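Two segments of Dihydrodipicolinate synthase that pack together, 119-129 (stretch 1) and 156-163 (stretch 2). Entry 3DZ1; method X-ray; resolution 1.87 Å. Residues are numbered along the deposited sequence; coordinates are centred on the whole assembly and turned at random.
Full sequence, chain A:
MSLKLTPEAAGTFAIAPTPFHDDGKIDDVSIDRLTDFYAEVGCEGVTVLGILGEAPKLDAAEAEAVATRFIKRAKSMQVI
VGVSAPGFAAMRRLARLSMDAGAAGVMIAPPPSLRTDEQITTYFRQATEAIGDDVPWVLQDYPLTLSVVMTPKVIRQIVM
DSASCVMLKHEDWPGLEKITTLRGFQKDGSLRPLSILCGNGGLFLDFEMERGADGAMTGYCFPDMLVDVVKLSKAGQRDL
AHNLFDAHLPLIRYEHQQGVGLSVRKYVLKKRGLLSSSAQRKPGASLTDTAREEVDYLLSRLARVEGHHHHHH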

ATOM      1  N   GLN A 119     -11.115 -12.211   5.629  1.00 11.14           N
ATOM      2  CA  GLN A 119     -11.157 -11.004   6.449  1.00 11.73           C
ATOM      3  C   GLN A 119     -12.323 -10.108   6.047  1.00  9.66           C
ATOM      4  O   GLN A 119     -12.948  -9.472   6.893  1.00 10.20           O
ATOM      5  CB  GLN A 119      -9.855 -10.217   6.313  1.00 12.00           C
ATOM      6  CG  GLN A 119      -8.629 -10.945   6.820  1.00 15.27           C
ATOM      7  CD  GLN A 119      -7.349 -10.190   6.522  1.00 19.40           C
ATOM      8  OE1 GLN A 119      -7.161  -9.684   5.417  1.00 18.80           O
ATOM      9  NE2 GLN A 119      -6.454 -10.123   7.506  1.00 22.90           N
ATOM     10  N   ILE A 120     -12.601 -10.046   4.750  1.00  7.14           N
ATOM     11  CA  ILE A 120     -13.693  -9.215   4.250  1.00  8.43           C
ATOM     12  C   ILE A 120     -15.058  -9.703   4.728  1.00  7.47           C
ATOM     13  O   ILE A 120     -15.829  -8.932   5.299  1.00  6.93           O
ATOM     14  CB  ILE A 120     -13.679  -9.150   2.700  1.00  8.82           C
ATOM     15  CG1 ILE A 120     -12.400  -8.450   2.234  1.00  8.21           C
ATOM     16  CG2 ILE A 120     -14.899  -8.377   2.183  1.00 10.18           C
ATOM     17  CD1 ILE A 120     -12.173  -8.500   0.740  1.00  9.26           C
ATOM     18  N   THR A 121     -15.362 -10.981   4.520  1.00  9.11           N
ATOM     19  CA  THR A 121     -16.660 -11.492   4.945  1.00  9.83           C
ATOM     20  C   THR A 121     -16.810 -11.435   6.460  1.00 11.53           C
ATOM     21  O   THR A 121     -17.891 -11.142   6.972  1.00 11.42           O
ATOM     22  CB  THR A 121     -16.901 -12.933   4.444  1.00 10.72           C
ATOM     23  OG1 THR A 121     -15.819 -13.778   4.847  1.00 11.42           O
ATOM     24  CG2 THR A 121     -17.015 -12.948   2.931  1.00  9.76           C
ATOM     25  N   THR A 122     -15.727 -11.697   7.184  1.00 11.84           N
ATOM     26  CA  THR A 122     -15.790 -11.644   8.636  1.00 12.32           C
ATOM     27  C   THR A 122     -16.090 -10.231   9.123  1.00 12.69           C
ATOM     28  O   THR A 122     -16.912 -10.041  10.019  1.00 11.56           O
ATOM     29  CB  THR A 122     -14.476 -12.127   9.276  1.00 14.09           C
ATOM     30  OG1 THR A 122     -14.375 -13.545   9.116  1.00 15.02           O
ATOM     31  CG2 THR A 122     -14.433 -11.778  10.768  1.00 14.16           C
ATOM     32  N   TYR A 123     -15.426  -9.240   8.534  1.00 11.67           N
ATOM     33  CA  TYR A 123     -15.640  -7.861   8.944  1.00 11.77           C
ATOM     34  C   TYR A 123     -17.109  -7.463   8.866  1.00 12.17           C
ATOM     35  O   TYR A 123     -17.666  -6.898   9.810  1.00 11.74           O
ATOM     36  CB  TYR A 123     -14.836  -6.891   8.079  1.00 14.65           C
ATOM     37  CG  TYR A 123     -15.115  -5.458   8.452  1.00 17.39           C
ATOM     38  CD1 TYR A 123     -14.561  -4.901   9.602  1.00 20.19           C
ATOM     39  CD2 TYR A 123     -16.015  -4.687   7.713  1.00 18.22           C
ATOM     40  CE1 TYR A 123     -14.900  -3.614  10.016  1.00 20.66           C
ATOM     41  CE2 TYR A 123     -16.362  -3.398   8.120  1.00 18.86           C
ATOM     42  CZ  TYR A 123     -15.802  -2.870   9.274  1.00 20.85           C
ATOM     43  OH  TYR A 123     -16.153  -1.608   9.698  1.00 14.86           O
ATOM     44  N   PHE A 124     -17.737  -7.750   7.735  1.00 11.55           N
ATOM     45  CA  PHE A 124     -19.127  -7.378   7.570  1.00 13.29           C
ATOM     46  C   PHE A 124     -20.092  -8.123   8.477  1.00 13.18           C
ATOM     47  O   PHE A 124     -21.133  -7.581   8.839  1.00 13.39           O
ATOM     48  CB  PHE A 124     -19.509  -7.471   6.093  1.00 13.82           C
ATOM     49  CG  PHE A 124     -18.938  -6.344   5.281  1.00 14.10           C
ATOM     50  CD1 PHE A 124     -19.378  -5.040   5.490  1.00 14.71           C
ATOM     51  CD2 PHE A 124     -17.895  -6.562   4.388  1.00 13.74           C
ATOM     52  CE1 PHE A 124     -18.786  -3.969   4.830  1.00 14.52           C
ATOM     53  CE2 PHE A 124     -17.295  -5.498   3.723  1.00 13.94           C
ATOM     54  CZ  PHE A 124     -17.741  -4.200   3.947  1.00 12.51           C
ATOM     55  N   ARG A 125     -19.745  -9.343   8.872  1.00 13.51           N
ATOM     56  CA  ARG A 125     -20.607 -10.079   9.792  1.00 14.70           C
ATOM     57  C   ARG A 125     -20.497  -9.380  11.150  1.00 14.19           C
ATOM     58  O   ARG A 125     -21.469  -9.292  11.897  1.00 14.38           O
ATOM     59  CB  ARG A 125     -20.167 -11.543   9.920  1.00 16.77           C
ATOM     60  CG  ARG A 125     -20.378 -12.370   8.660  1.00 21.96           C
ATOM     61  CD  ARG A 125     -20.474 -13.859   8.978  1.00 26.43           C
ATOM     62  NE  ARG A 125     -19.298 -14.368   9.681  1.00 30.80           N
ATOM     63  CZ  ARG A 125     -18.150 -14.699   9.095  1.00 32.90           C
ATOM     64  NH1 ARG A 125     -18.007 -14.586   7.780  1.00 33.77           N
ATOM     65  NH2 ARG A 125     -17.139 -15.144   9.830  1.00 34.02           N
ATOM     66  N   GLN A 126     -19.308  -8.878  11.466  1.00 14.41           N
ATOM     67  CA  GLN A 126     -19.109  -8.180  12.732  1.00 13.74           C
ATOM     68  C   GLN A 126     -19.786  -6.816  12.658  1.00 13.58           C
ATOM     69  O   GLN A 126     -20.341  -6.329  13.646  1.00 13.25           O
ATOM     70  CB  GLN A 126     -17.620  -7.990  13.024  1.00 15.69           C
ATOM     71  CG  GLN A 126     -16.825  -9.277  13.080  1.00 18.12           C
ATOM     72  CD  GLN A 126     -15.353  -9.026  13.319  1.00 19.42           C
ATOM     73  OE1 GLN A 126     -14.766  -8.119  12.729  1.00 21.63           O
ATOM     74  NE2 GLN A 126     -14.744  -9.837  14.175  1.00 18.64           N
ATOM     75  N   ALA A 127     -19.734  -6.208  11.475  1.00 13.21           N
ATOM     76  CA  ALA A 127     -20.335  -4.898  11.249  1.00 12.81           C
ATOM     77  C   ALA A 127     -21.851  -4.946  11.417  1.00 12.73           C
ATOM     78  O   ALA A 127     -22.430  -4.080  12.069  1.00 13.38           O
ATOM     79  CB  ALA A 127     -19.972  -4.390   9.852  1.00 12.56           C
ATOM     80  N   THR A 128     -22.494  -5.958  10.837  1.00 11.84           N
ATOM     81  CA  THR A 128     -23.946  -6.083  10.957  1.00 13.49           C
ATOM     82  C   THR A 128     -24.355  -6.440  12.384  1.00 13.67           C
ATOM     83  O   THR A 128     -25.419  -6.036  12.857  1.00 14.12           O
ATOM     84  CB  THR A 128     -24.525  -7.142   9.986  1.00 12.91           C
ATOM     85  OG1 THR A 128     -23.855  -8.394  10.176  1.00 14.32           O
ATOM     86  CG2 THR A 128     -24.367  -6.689   8.542  1.00 11.13           C
ATOM     87  N   GLU A 129     -23.511  -7.200  13.071  1.00 15.25           N
ATOM     88  CA  GLU A 129     -23.803  -7.574  14.449  1.00 17.34           C
ATOM     89  C   GLU A 129     -23.789  -6.301  15.288  1.00 17.47           C
ATOM     90  O   GLU A 129     -24.552  -6.160  16.244  1.00 17.35           O
ATOM     91  CB  GLU A 129     -22.747  -8.554  14.966  1.00 19.90           C
ATOM     92  CG  GLU A 129     -22.867  -8.872  16.445  1.00 24.76           C
ATOM     93  CD  GLU A 129     -21.779  -9.813  16.925  1.00 28.08           C
ATOM     94  OE1 GLU A 129     -20.586  -9.483  16.749  1.00 29.52           O
ATOM     95  OE2 GLU A 129     -22.119 -10.880  17.481  1.00 29.92           O
ATOM     96  N   ARG A 156     -21.449 -11.547  -3.177  1.00  7.71           N
ATOM     97  CA  ARG A 156     -22.601 -12.431  -3.028  1.00  8.74           C
ATOM     98  C   ARG A 156     -22.660 -13.035  -1.628  1.00  9.76           C
ATOM     99  O   ARG A 156     -23.731 -13.109  -1.016  1.00  8.82           O
ATOM    100  CB  ARG A 156     -22.557 -13.554  -4.069  1.00  9.81           C
ATOM    101  CG  ARG A 156     -23.658 -14.597  -3.887  1.00 10.27           C
ATOM    102  CD  ARG A 156     -23.627 -15.644  -4.988  1.00 11.82           C
ATOM    103  NE  ARG A 156     -22.380 -16.399  -4.989  1.00 12.07           N
ATOM    104  CZ  ARG A 156     -22.050 -17.298  -5.910  1.00 14.07           C
ATOM    105  NH1 ARG A 156     -22.877 -17.559  -6.912  1.00 11.41           N
ATOM    106  NH2 ARG A 156     -20.890 -17.934  -5.828  1.00 12.75           N
ATOM    107  N   GLN A 157     -21.509 -13.468  -1.125  1.00  9.96           N
ATOM    108  CA  GLN A 157     -21.431 -14.053   0.207  1.00 10.97           C
ATOM    109  C   GLN A 157     -21.803 -13.038   1.284  1.00  9.35           C
ATOM    110  O   GLN A 157     -22.563 -13.347   2.204  1.00  9.84           O
ATOM    111  CB  GLN A 157     -20.021 -14.593   0.456  1.00 12.98           C
ATOM    112  CG  GLN A 157     -19.788 -15.132   1.857  1.00 20.30           C
ATOM    113  CD  GLN A 157     -18.606 -16.082   1.910  1.00 24.20           C
ATOM    114  OE1 GLN A 157     -17.597 -15.873   1.233  1.00 28.42           O
ATOM    115  NE2 GLN A 157     -18.721 -17.127   2.721  1.00 26.65           N
ATOM    116  N   ILE A 158     -21.262 -11.828   1.171  1.00  9.09           N
ATOM    117  CA  ILE A 158     -21.550 -10.767   2.134  1.00  9.38           C
ATOM    118  C   ILE A 158     -23.051 -10.521   2.211  1.00  8.32           C
ATOM    119  O   ILE A 158     -23.622 -10.410   3.299  1.00  8.21           O
ATOM    120  CB  ILE A 158     -20.869  -9.441   1.730  1.00  9.11           C
ATOM    121  CG1 ILE A 158     -19.353  -9.587   1.812  1.00 10.51           C
ATOM    122  CG2 ILE A 158     -21.355  -8.306   2.628  1.00  9.17           C
ATOM    123  CD1 ILE A 158     -18.594  -8.405   1.241  1.00 10.95           C
ATOM    124  N   VAL A 159     -23.684 -10.429   1.048  1.00  9.56           N
ATOM    125  CA  VAL A 159     -25.119 -10.182   0.981  1.00  8.79           C
ATOM    126  C   VAL A 159     -25.936 -11.340   1.549  1.00  9.16           C
ATOM    127  O   VAL A 159     -26.811 -11.138   2.397  1.00  9.75           O
ATOM    128  CB  VAL A 159     -25.566  -9.928  -0.473  1.00  7.70           C
ATOM    129  CG1 VAL A 159     -27.083  -9.829  -0.541  1.00  8.78           C
ATOM    130  CG2 VAL A 159     -24.934  -8.639  -0.998  1.00  9.27           C
HETATM  131  N   MSE A 160     -25.649 -12.553   1.088  1.00 10.55           N
HETATM  132  CA  MSE A 160     -26.386 -13.721   1.558  1.00 13.50           C
HETATM  133  C   MSE A 160     -26.117 -14.070   3.026  1.00 14.45           C
HETATM  134  O   MSE A 160     -26.936 -14.729   3.670  1.00 13.97           O
HETATM  135  CB  MSE A 160     -26.089 -14.923   0.657  1.00 15.86           C
HETATM  136  CG  MSE A 160     -26.520 -14.718  -0.795  1.00 16.46           C
HETATM  137 SE   MSE A 160     -28.397 -14.249  -1.017  1.00 22.33          SE
HETATM  138  CE  MSE A 160     -29.137 -16.042  -1.093  1.00 20.03           C
ATOM    139  N   ASP A 161     -24.976 -13.633   3.549  1.00 14.14           N
ATOM    140  CA  ASP A 161     -24.632 -13.877   4.953  1.00 15.46           C
ATOM    141  C   ASP A 161     -25.412 -12.903   5.839  1.00 15.16           C
ATOM    142  O   ASP A 161     -25.606 -13.145   7.031  1.00 14.46           O
ATOM    143  CB  ASP A 161     -23.139 -13.643   5.206  1.00 18.36           C
ATOM    144  CG  ASP A 161     -22.280 -14.865   4.923  1.00 20.20           C
ATOM    145  OD1 ASP A 161     -22.819 -15.922   4.537  1.00 22.33           O
ATOM    146  OD2 ASP A 161     -21.049 -14.752   5.097  1.00 24.94           O
ATOM    147  N   SER A 162     -25.853 -11.799   5.246  1.00 14.21           N
ATOM    148  CA  SER A 162     -26.574 -10.767   5.982  1.00 12.80           C
ATOM    149  C   SER A 162     -28.091 -10.881   5.944  1.00 13.18           C
ATOM    150  O   SER A 162     -28.683 -11.426   5.011  1.00 12.72           O
ATOM    151  CB  SER A 162     -26.193  -9.387   5.454  1.00 14.46           C
ATOM    152  OG  SER A 162     -26.860  -9.141   4.227  1.00 10.14           O
ATOM    153  N   ALA A 163     -28.719 -10.330   6.969  1.00 12.88           N
ATOM    154  CA  ALA A 163     -30.162 -10.343   7.058  1.00 12.08           C
ATOM    155  C   ALA A 163     -30.709  -9.137   6.307  1.00 12.40           C
ATOM    156  O   ALA A 163     -31.780  -9.209   5.707  1.00 12.04           O
ATOM    157  CB  ALA A 163     -30.596 -10.284   8.524  1.00 13.75           C
TER
HETATM  158  O   HOH W   1     -20.171 -11.518   5.392  1.00 11.98           O

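Two helical segments run side by side here, their N-to-C directions 26° apart and their axes 9.6 Å apart at closest approach. No direct hydrogen bond joins them. The contact is mainly one of side-chain packing, with one water between.

Gln119 does not reach the partner. Ile120 is the first residue to touch it. Its CB points sideways, yet CG2 lies 3.8 Å from Ile158 CD1, an apolar contact between buried side chains.

Thr121 points toward stretch 2 and sits where the backbones come near, with its CA 5.7 Å from Ile158 CA. Its methyl does the packing: CG2 is 3.4 Å from Gln157 OE1 and 4.2 Å from Ile158 CG1. The backbone also takes part. Thr121 O accepts a hydrogen bond from water 1 at 2.8 Å. The same water donates a weak one to Asp161 OD2 at 3.4 Å, so it bridges the two segments.

Thr122 points away, and Tyr123 is out of reach. One helical turn after Ile120, Phe124 points toward the partner. Its CD2 is 3.7 Å from Ile158 CD1, which approaches the ring obliquely. Ile158 CD1 therefore touches both Ile120 and Phe124. The m, t rotamer of Ile158 carries its end nearer to stretch 1 than its sideways CB would suggest.

Arg125 starts sideways, but its end comes nearer. Arg125 CD is 4.0 Å from Asp161 OD2, and Arg125 NH1 is 4.1 Å from the same oxygen. The charges are opposite, but the separation is beyond a salt bridge.

Gln126 and Ala127 make no contact. Thr128 points toward stretch 2 and closes the interface loosely, its CG2 4.5 Å from Ser162 CB. Ser162 OG instead donates to Val159 O at 2.7 Å, within its own segment. Glu129 is out of reach.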